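Local coordinates for protein NTF2-like nuclease/anti-CRISPR (Clostridia bacterium, PDB 7JTA) that is a putative nuclease that impairs SpyCas9 activity as an anti-CRISPR and relieves torsion in target plasmid DNA, at residues 31-39 against 51-59. Sequence-based numbering, arbitrary orientation.
Sequences GLRYRQLSV and IVPISTVLI. With NO3 (nitrate ion), chain E.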
loop_
_atom_site.group_PDB
_atom_site.type_symbol
_atom_site.label_atom_id
_atom_site.label_comp_id
_atom_site.label_asym_id
_atom_site.label_seq_id
_atom_site.Cartn_x
_atom_site.Cartn_y
_atom_site.Cartn_z
ATOM N N GLY A 31 0.181 -10.865 18.104
ATOM C CA GLY A 31 -0.167 -9.673 18.851
ATOM C C GLY A 31 -0.093 -8.372 18.082
ATOM O O GLY A 31 -0.308 -7.307 18.677
ATOM N N LEU A 32 0.193 -8.411 16.787
ATOM C CA LEU A 32 0.290 -7.206 15.980
ATOM C C LEU A 32 -0.832 -7.171 14.952
ATOM O O LEU A 32 -1.328 -8.212 14.513
ATOM C CB LEU A 32 1.654 -7.124 15.294
ATOM C CG LEU A 32 2.809 -7.043 16.297
ATOM C CD1 LEU A 32 4.167 -7.087 15.611
ATOM C CD2 LEU A 32 2.672 -5.786 17.145
ATOM N N ARG A 33 -1.232 -5.960 14.579
ATOM C CA ARG A 33 -2.361 -5.735 13.688
ATOM C C ARG A 33 -1.865 -5.240 12.333
ATOM O O ARG A 33 -1.057 -4.306 12.262
ATOM C CB ARG A 33 -3.321 -4.727 14.324
ATOM C CG ARG A 33 -4.519 -4.337 13.488
ATOM C CD ARG A 33 -5.457 -3.447 14.297
ATOM N NE ARG A 33 -6.485 -4.213 14.996
ATOM C CZ ARG A 33 -6.308 -4.831 16.160
ATOM N NH1 ARG A 33 -5.133 -4.782 16.773
ATOM N NH2 ARG A 33 -7.311 -5.501 16.712
ATOM N N TYR A 34 -2.363 -5.853 11.260
ATOM C CA TYR A 34 -1.953 -5.512 9.905
ATOM C C TYR A 34 -3.170 -5.229 9.033
ATOM O O TYR A 34 -4.240 -5.813 9.221
ATOM C CB TYR A 34 -1.120 -6.640 9.277
ATOM C CG TYR A 34 0.201 -6.880 9.966
ATOM C CD1 TYR A 34 0.317 -7.824 10.980
ATOM C CD2 TYR A 34 1.332 -6.160 9.605
ATOM C CE1 TYR A 34 1.525 -8.044 11.614
ATOM C CE2 TYR A 34 2.544 -6.373 10.233
ATOM C CZ TYR A 34 2.636 -7.314 11.235
ATOM O OH TYR A 34 3.845 -7.524 11.858
ATOM N N ARG A 35 -2.987 -4.338 8.060
ATOM C CA ARG A 35 -3.998 -4.045 7.052
ATOM C C ARG A 35 -3.511 -4.564 5.704
ATOM O O ARG A 35 -2.501 -4.083 5.181
ATOM C CB ARG A 35 -4.294 -2.548 6.975
ATOM C CG ARG A 35 -5.326 -2.197 5.915
ATOM C CD ARG A 35 -5.668 -0.721 5.942
ATOM N NE ARG A 35 -6.928 -0.442 5.261
ATOM C CZ ARG A 35 -7.029 0.235 4.120
ATOM N NH1 ARG A 35 -5.941 0.707 3.527
ATOM N NH2 ARG A 35 -8.219 0.440 3.573
ATOM N N GLN A 36 -4.233 -5.536 5.152
ATOM C CA GLN A 36 -3.914 -6.136 3.864
ATOM C C GLN A 36 -4.920 -5.699 2.809
ATOM O O GLN A 36 -6.133 -5.804 3.019
ATOM C CB GLN A 36 -3.900 -7.661 3.961
ATOM C CG GLN A 36 -3.587 -8.351 2.641
ATOM C CD GLN A 36 -3.388 -9.840 2.808
ATOM O OE1 GLN A 36 -4.309 -10.630 2.602
ATOM N NE2 GLN A 36 -2.176 -10.232 3.189
ATOM N N LEU A 37 -4.416 -5.213 1.678
ATOM C CA LEU A 37 -5.229 -4.882 0.515
ATOM C C LEU A 37 -5.005 -5.937 -0.558
ATOM O O LEU A 37 -3.859 -6.222 -0.921
ATOM C CB LEU A 37 -4.872 -3.497 -0.021
ATOM C CG LEU A 37 -5.166 -2.348 0.937
ATOM C CD1 LEU A 37 -4.599 -1.053 0.390
ATOM C CD2 LEU A 37 -6.662 -2.227 1.165
ATOM N N SER A 38 -6.095 -6.514 -1.062
ATOM C CA SER A 38 -6.020 -7.556 -2.074
ATOM C C SER A 38 -6.979 -7.265 -3.222
ATOM O O SER A 38 -7.893 -6.446 -3.110
ATOM C CB SER A 38 -6.341 -8.932 -1.481
ATOM O OG SER A 38 -5.704 -9.104 -0.229
ATOM N N VAL A 39 -6.758 -7.964 -4.332
ATOM C CA VAL A 39 -7.672 -7.979 -5.467
ATOM C C VAL A 39 -8.229 -9.388 -5.590
ATOM O O VAL A 39 -7.467 -10.356 -5.694
ATOM C CB VAL A 39 -6.982 -7.555 -6.769
ATOM C CG1 VAL A 39 -7.916 -7.766 -7.935
ATOM C CG2 VAL A 39 -6.570 -6.107 -6.689
ATOM N N ILE A 51 -7.504 -14.816 -4.982
ATOM C CA ILE A 51 -7.137 -13.607 -4.254
ATOM C C ILE A 51 -5.683 -13.295 -4.571
ATOM O O ILE A 51 -4.815 -14.167 -4.444
ATOM C CB ILE A 51 -7.337 -13.770 -2.735
ATOM C CG1 ILE A 51 -8.792 -14.116 -2.405
ATOM C CG2 ILE A 51 -6.917 -12.503 -1.998
ATOM C CD1 ILE A 51 -9.709 -12.920 -2.337
ATOM N N VAL A 52 -5.414 -12.063 -4.976
ATOM C CA VAL A 52 -4.066 -11.613 -5.289
ATOM C C VAL A 52 -3.690 -10.534 -4.285
ATOM O O VAL A 52 -4.025 -9.363 -4.465
ATOM C CB VAL A 52 -3.969 -11.085 -6.730
ATOM C CG1 VAL A 52 -2.594 -10.487 -6.983
ATOM C CG2 VAL A 52 -4.273 -12.197 -7.719
ATOM N N PRO A 53 -2.969 -10.887 -3.223
ATOM C CA PRO A 53 -2.566 -9.874 -2.241
ATOM C C PRO A 53 -1.683 -8.815 -2.880
ATOM O O PRO A 53 -0.795 -9.117 -3.680
ATOM C CB PRO A 53 -1.811 -10.683 -1.181
ATOM C CG PRO A 53 -2.295 -12.084 -1.357
ATOM C CD PRO A 53 -2.553 -12.239 -2.822
ATOM N N ILE A 54 -1.950 -7.560 -2.537
ATOM C CA ILE A 54 -1.241 -6.429 -3.106
ATOM C C ILE A 54 -0.289 -5.797 -2.101
ATOM O O ILE A 54 0.845 -5.463 -2.447
ATOM C CB ILE A 54 -2.225 -5.376 -3.660
ATOM C CG1 ILE A 54 -3.051 -5.961 -4.808
ATOM C CG2 ILE A 54 -1.473 -4.127 -4.101
ATOM C CD1 ILE A 54 -3.943 -4.941 -5.467
ATOM N N SER A 55 -0.726 -5.632 -0.854
ATOM C CA SER A 55 0.111 -4.983 0.142
ATOM C C SER A 55 -0.413 -5.297 1.535
ATOM O O SER A 55 -1.621 -5.421 1.746
ATOM C CB SER A 55 0.163 -3.472 -0.078
ATOM O OG SER A 55 -0.995 -2.849 0.439
ATOM N N THR A 56 0.520 -5.453 2.469
ATOM C CA THR A 56 0.221 -5.590 3.886
ATOM C C THR A 56 1.090 -4.602 4.648
ATOM O O THR A 56 2.258 -4.406 4.306
ATOM C CB THR A 56 0.470 -7.007 4.386
ATOM O OG1 THR A 56 -0.214 -7.942 3.538
ATOM C CG2 THR A 56 -0.039 -7.157 5.814
ATOM N N VAL A 57 0.511 -3.955 5.655
ATOM C CA VAL A 57 1.215 -2.933 6.421
ATOM C C VAL A 57 0.832 -3.058 7.886
ATOM O O VAL A 57 -0.313 -3.387 8.215
ATOM C CB VAL A 57 0.907 -1.513 5.903
ATOM C CG1 VAL A 57 1.715 -0.490 6.669
ATOM C CG2 VAL A 57 1.203 -1.421 4.418
ATOM N N LEU A 58 1.798 -2.799 8.762
ATOM C CA LEU A 58 1.539 -2.766 10.194
ATOM C C LEU A 58 0.707 -1.542 10.552
ATOM O O LEU A 58 0.972 -0.436 10.069
ATOM C CB LEU A 58 2.856 -2.755 10.967
ATOM C CG LEU A 58 2.779 -2.847 12.492
ATOM C CD1 LEU A 58 2.334 -4.228 12.935
ATOM C CD2 LEU A 58 4.126 -2.514 13.095
ATOM N N ILE A 59 -0.312 -1.742 11.381
ATOM C CA ILE A 59 -1.124 -0.635 11.873
ATOM C C ILE A 59 -1.180 -0.683 13.393
ATOM O O ILE A 59 -1.666 0.251 14.032
ATOM C CB ILE A 59 -2.541 -0.660 11.272
ATOM C CG1 ILE A 59 -3.238 -1.977 11.617
ATOM C CG2 ILE A 59 -2.491 -0.426 9.766
ATOM C CD1 ILE A 59 -4.617 -2.108 11.022
ATOM O OXT ILE A 59 -0.737 -1.654 14.013
HETATM N N NO3 E . -7.460 -12.297 2.644
HETATM O O1 NO3 E . -7.064 -11.465 1.776
HETATM O O2 NO3 E . -8.612 -12.816 2.559
HETATM O O3 NO3 E . -6.697 -12.612 3.601
#
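Leu58 lays its CD1 methyl over one face of the Tyr34 ring, displaced toward the rim, in a CH-pi contact 3.8 Å from CD1 to the ring centroid. With CG anti to the backbone N (chi1 -175°), the Leu58 branch is carried across to the ring, where CD1 also meets Leu32 CB. The tyrosine OH leaves the pair to bond Pro53 O of the second subunit. On the same face of the sheet, the extended Gln36 chain slants across Thr56, and its NE2 donates to Thr56 OG1 at 3.0 Å. The bond is nearly straight, with the hydroxyl oxygen in the amide plane; OG1 is also hydrogen-bonded to a bound methylpentanediol. Farther along, Ser38 OG reaches O1 of a nitrate through a weak hydrogen bond, while Ser38 CB rests on Ile51 CG2.

These residues belong to the antiparallel hairpin of strands 32-42 and 48-58, the last two of a four-stranded meander. A classic beta bulge interrupts its register: Ile54 and Ser55 both face Leu37, whose carbonyl O accepts from Ile54 N (2.8 Å) and Ser55 N (3.2 Å), each in the carbonyl plane. From the bulge onward, Ser55, Thr56 and Val57 pair with an antiparallel strand of the second subunit, continuing the sheet across the interface.

At the C-terminus, Ile59 N bonds Arg33 O at 2.8 Å, almost straight at 175°. The Ile59 side chain crosses the aliphatic part of Arg33, whose bend at chi3 precedes a guanidinium paired with Glu9. Ile59 CG2 lies 3.9 Å from Arg35 CB; the Arg35 guanidinium runs on to a salt bridge with Glu24.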